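Local structure of extracellular ligand-binding receptor (Desulfohalobium retbaense DSM 5692, 5ERE) at residues 419-427 against 548-556. The protein binds 2-oxo-4-methylpentanoic acid in a periplasmic-binding-protein module and cytosine in a PAS-like domain, and probably acts as an extracellular sensor. Sequence-based numbering, arbitrary orientation.
Sequences HQPVLSQAI and IGLHGTNYR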
loop_
_atom_site.group_PDB
_atom_site.type_symbol
_atom_site.label_atom_id
_atom_site.label_comp_id
_atom_site.label_asym_id
_atom_site.label_seq_id
_atom_site.Cartn_x
_atom_site.Cartn_y
_atom_site.Cartn_z
ATOM N N HIS A 419 7.506 -41.454 -9.801
ATOM C CA HIS A 419 7.660 -41.634 -8.355
ATOM C C HIS A 419 8.544 -40.517 -7.785
ATOM O O HIS A 419 9.405 -40.743 -6.935
ATOM C CB HIS A 419 8.225 -43.026 -8.024
ATOM C CG HIS A 419 7.287 -44.162 -8.334
ATOM N ND1 HIS A 419 7.620 -45.483 -8.108
ATOM C CD2 HIS A 419 6.037 -44.179 -8.858
ATOM C CE1 HIS A 419 6.612 -46.261 -8.469
ATOM N NE2 HIS A 419 5.642 -45.494 -8.934
ATOM N N GLN A 420 8.328 -39.310 -8.301
ATOM C CA GLN A 420 8.913 -38.103 -7.754
ATOM C C GLN A 420 7.842 -37.061 -7.486
ATOM O O GLN A 420 6.784 -37.105 -8.100
ATOM C CB GLN A 420 9.963 -37.552 -8.721
ATOM C CG GLN A 420 11.253 -38.351 -8.680
ATOM C CD GLN A 420 12.181 -37.977 -9.792
ATOM O OE1 GLN A 420 11.748 -37.652 -10.901
ATOM N NE2 GLN A 420 13.466 -37.991 -9.502
ATOM N N PRO A 421 8.139 -36.092 -6.600
ATOM C CA PRO A 421 7.177 -35.045 -6.248
ATOM C C PRO A 421 6.672 -34.286 -7.460
ATOM O O PRO A 421 7.384 -34.154 -8.443
ATOM C CB PRO A 421 7.973 -34.096 -5.362
ATOM C CG PRO A 421 9.170 -34.867 -4.917
ATOM C CD PRO A 421 9.459 -35.865 -5.984
ATOM N N VAL A 422 5.468 -33.756 -7.355
ATOM C CA VAL A 422 4.883 -32.940 -8.426
ATOM C C VAL A 422 4.164 -31.723 -7.838
ATOM O O VAL A 422 3.738 -31.717 -6.661
ATOM C CB VAL A 422 3.911 -33.767 -9.285
ATOM C CG1 VAL A 422 4.650 -34.896 -10.007
ATOM C CG2 VAL A 422 2.753 -34.357 -8.430
ATOM N N LEU A 423 4.073 -30.669 -8.644
ATOM C CA LEU A 423 3.192 -29.537 -8.382
ATOM C C LEU A 423 2.243 -29.509 -9.549
ATOM O O LEU A 423 2.701 -29.493 -10.686
ATOM C CB LEU A 423 3.962 -28.205 -8.247
ATOM C CG LEU A 423 3.106 -26.965 -7.915
ATOM C CD1 LEU A 423 2.532 -27.052 -6.460
ATOM C CD2 LEU A 423 3.858 -25.677 -8.096
ATOM N N SER A 424 0.929 -29.506 -9.294
ATOM C CA SER A 424 -0.019 -29.565 -10.405
ATOM C C SER A 424 -0.158 -28.219 -11.114
ATOM O O SER A 424 0.191 -27.163 -10.581
ATOM C CB SER A 424 -1.412 -30.032 -9.929
ATOM O OG SER A 424 -2.095 -28.998 -9.244
ATOM N N GLN A 425 -0.665 -28.275 -12.343
ATOM C CA GLN A 425 -1.253 -27.120 -12.998
ATOM C C GLN A 425 -2.524 -26.762 -12.229
ATOM O O GLN A 425 -2.989 -27.566 -11.458
ATOM C CB GLN A 425 -1.626 -27.446 -14.455
ATOM C CG GLN A 425 -0.539 -28.004 -15.322
ATOM C CD GLN A 425 0.593 -27.007 -15.582
ATOM O OE1 GLN A 425 0.430 -25.791 -15.411
ATOM N NE2 GLN A 425 1.746 -27.521 -15.991
ATOM N N ALA A 426 -3.100 -25.593 -12.483
ATOM C CA ALA A 426 -4.383 -25.206 -11.877
ATOM C C ALA A 426 -5.550 -25.937 -12.543
ATOM O O ALA A 426 -5.920 -25.623 -13.665
ATOM C CB ALA A 426 -4.566 -23.707 -11.979
ATOM N N ILE A 427 -6.094 -26.941 -11.873
ATOM C CA ILE A 427 -7.088 -27.824 -12.475
ATOM C C ILE A 427 -8.252 -27.936 -11.507
ATOM O O ILE A 427 -8.130 -27.570 -10.343
ATOM C CB ILE A 427 -6.524 -29.250 -12.793
ATOM C CG1 ILE A 427 -5.998 -29.928 -11.494
ATOM C CG2 ILE A 427 -5.410 -29.196 -13.874
ATOM C CD1 ILE A 427 -5.605 -31.410 -11.660
ATOM N N ILE A 548 7.567 -18.434 -11.035
ATOM C CA ILE A 548 7.569 -19.140 -9.767
ATOM C C ILE A 548 7.061 -20.564 -9.954
ATOM O O ILE A 548 6.194 -20.824 -10.794
ATOM C CB ILE A 548 6.676 -18.442 -8.742
ATOM C CG1 ILE A 548 5.313 -18.114 -9.393
ATOM C CG2 ILE A 548 7.356 -17.177 -8.243
ATOM C CD1 ILE A 548 4.279 -18.056 -8.458
ATOM N N GLY A 549 7.575 -21.492 -9.160
ATOM C CA GLY A 549 7.082 -22.856 -9.219
ATOM C C GLY A 549 7.940 -23.885 -8.517
ATOM O O GLY A 549 8.905 -23.539 -7.838
ATOM N N LEU A 550 7.575 -25.149 -8.692
ATOM C CA LEU A 550 8.316 -26.276 -8.148
ATOM C C LEU A 550 8.252 -27.480 -9.078
ATOM O O LEU A 550 7.265 -27.667 -9.799
ATOM C CB LEU A 550 7.764 -26.703 -6.771
ATOM C CG LEU A 550 7.799 -25.794 -5.544
ATOM C CD1 LEU A 550 6.954 -26.395 -4.406
ATOM C CD2 LEU A 550 9.252 -25.593 -5.078
ATOM N N HIS A 551 9.309 -28.291 -9.043
ATOM C CA HIS A 551 9.295 -29.632 -9.623
ATOM C C HIS A 551 8.921 -29.616 -11.109
ATOM O O HIS A 551 8.278 -30.558 -11.594
ATOM C CB HIS A 551 8.319 -30.538 -8.869
ATOM C CG HIS A 551 8.561 -30.603 -7.395
ATOM N ND1 HIS A 551 9.783 -30.967 -6.860
ATOM C CD2 HIS A 551 7.744 -30.361 -6.342
ATOM C CE1 HIS A 551 9.705 -30.944 -5.540
ATOM N NE2 HIS A 551 8.479 -30.581 -5.199
ATOM N N GLY A 552 9.331 -28.554 -11.808
ATOM C CA GLY A 552 9.118 -28.444 -13.243
ATOM C C GLY A 552 7.797 -27.826 -13.651
ATOM O O GLY A 552 7.512 -27.703 -14.845
ATOM N N THR A 553 6.993 -27.430 -12.664
ATOM C CA THR A 553 5.721 -26.730 -12.921
ATOM C C THR A 553 5.926 -25.281 -12.535
ATOM O O THR A 553 6.078 -24.930 -11.372
ATOM C CB THR A 553 4.552 -27.334 -12.149
ATOM O OG1 THR A 553 4.403 -28.694 -12.547
ATOM C CG2 THR A 553 3.208 -26.550 -12.398
ATOM N N ASN A 554 6.029 -24.450 -13.546
ATOM C CA ASN A 554 6.268 -23.042 -13.348
ATOM C C ASN A 554 5.106 -22.187 -13.852
ATOM O O ASN A 554 4.471 -22.519 -14.850
ATOM C CB ASN A 554 7.580 -22.648 -14.035
ATOM C CG ASN A 554 8.758 -23.471 -13.531
ATOM O OD1 ASN A 554 9.120 -23.410 -12.355
ATOM N ND2 ASN A 554 9.337 -24.265 -14.408
ATOM N N TYR A 555 4.848 -21.101 -13.123
ATOM C CA TYR A 555 3.845 -20.101 -13.463
ATOM C C TYR A 555 4.524 -18.795 -13.713
ATOM O O TYR A 555 5.510 -18.446 -13.030
ATOM C CB TYR A 555 2.819 -19.917 -12.322
ATOM C CG TYR A 555 2.320 -21.204 -11.784
ATOM C CD1 TYR A 555 1.422 -21.979 -12.490
ATOM C CD2 TYR A 555 2.775 -21.669 -10.568
ATOM C CE1 TYR A 555 0.981 -23.184 -11.978
ATOM C CE2 TYR A 555 2.350 -22.842 -10.069
ATOM C CZ TYR A 555 1.455 -23.604 -10.765
ATOM O OH TYR A 555 1.051 -24.799 -10.213
ATOM N N ARG A 556 3.966 -18.041 -14.650
ATOM C CA ARG A 556 4.457 -16.714 -14.920
ATOM C C ARG A 556 3.742 -15.713 -14.047
ATOM O O ARG A 556 2.514 -15.744 -13.928
ATOM C CB ARG A 556 4.286 -16.342 -16.398
ATOM C CG ARG A 556 4.773 -17.388 -17.354
ATOM C CD ARG A 556 6.314 -17.418 -17.488
ATOM N NE ARG A 556 6.724 -18.364 -18.527
ATOM C CZ ARG A 556 7.462 -19.461 -18.345
ATOM N NH1 ARG A 556 7.931 -19.786 -17.152
ATOM N NH2 ARG A 556 7.755 -20.240 -19.382
HETATM O O HOH W 1 5.621 -30.593 -11.211
#
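V422 and L423 run past the tip of the 541-550/553-561 hairpin, with V422 beside H551 and L423 beside T553 (CA atoms 5.6 and 5.9 Å apart), and no direct backbone hydrogen bond joins the two segments. The hairpin reverses through a type I' turn from L550 to T553, and two of its side-chain hydroxyls reach successive carbonyls of the other segment. T553 OG1 donates to L423 O at 2.6 Å, tilted 17° from the carbonyl plane; Y555 OH donates to S424 O at 2.5 Å, almost in line with the C=O bond, and the acceptor lies at the edge of the phenol ring. L423 O also accepts from R414 of helix 410-418. One water bridges the two segments: it accepts from L423 N and donates to H551 O and to T553 OG1. With CG of L423 anti to its own N (chi1 -178°), CD2 reaches Y555 CE2 at 3.8 Å and approaches L550 CB. At the turn, P421 CB sits over one face of the H551 imidazole, 3.6 Å from the ring centroid and 15° off its normal, a CH-pi contact. The ring is steadied by a hydrogen bond from NE2 to D344 of the long helix 324-357. A serine in place of H551 would probably leave P421 without its aromatic platform and D344 without this partner. Here the cytosine-binding domain meets the sheet of the following, probably PAS-like, domain through hydroxyl-to-carbonyl bonds, a bridging water and a small apolar patch. S424 thus gives its carbonyl to Y555 and its hydroxyl to D437, a residue lining the cytosine pocket.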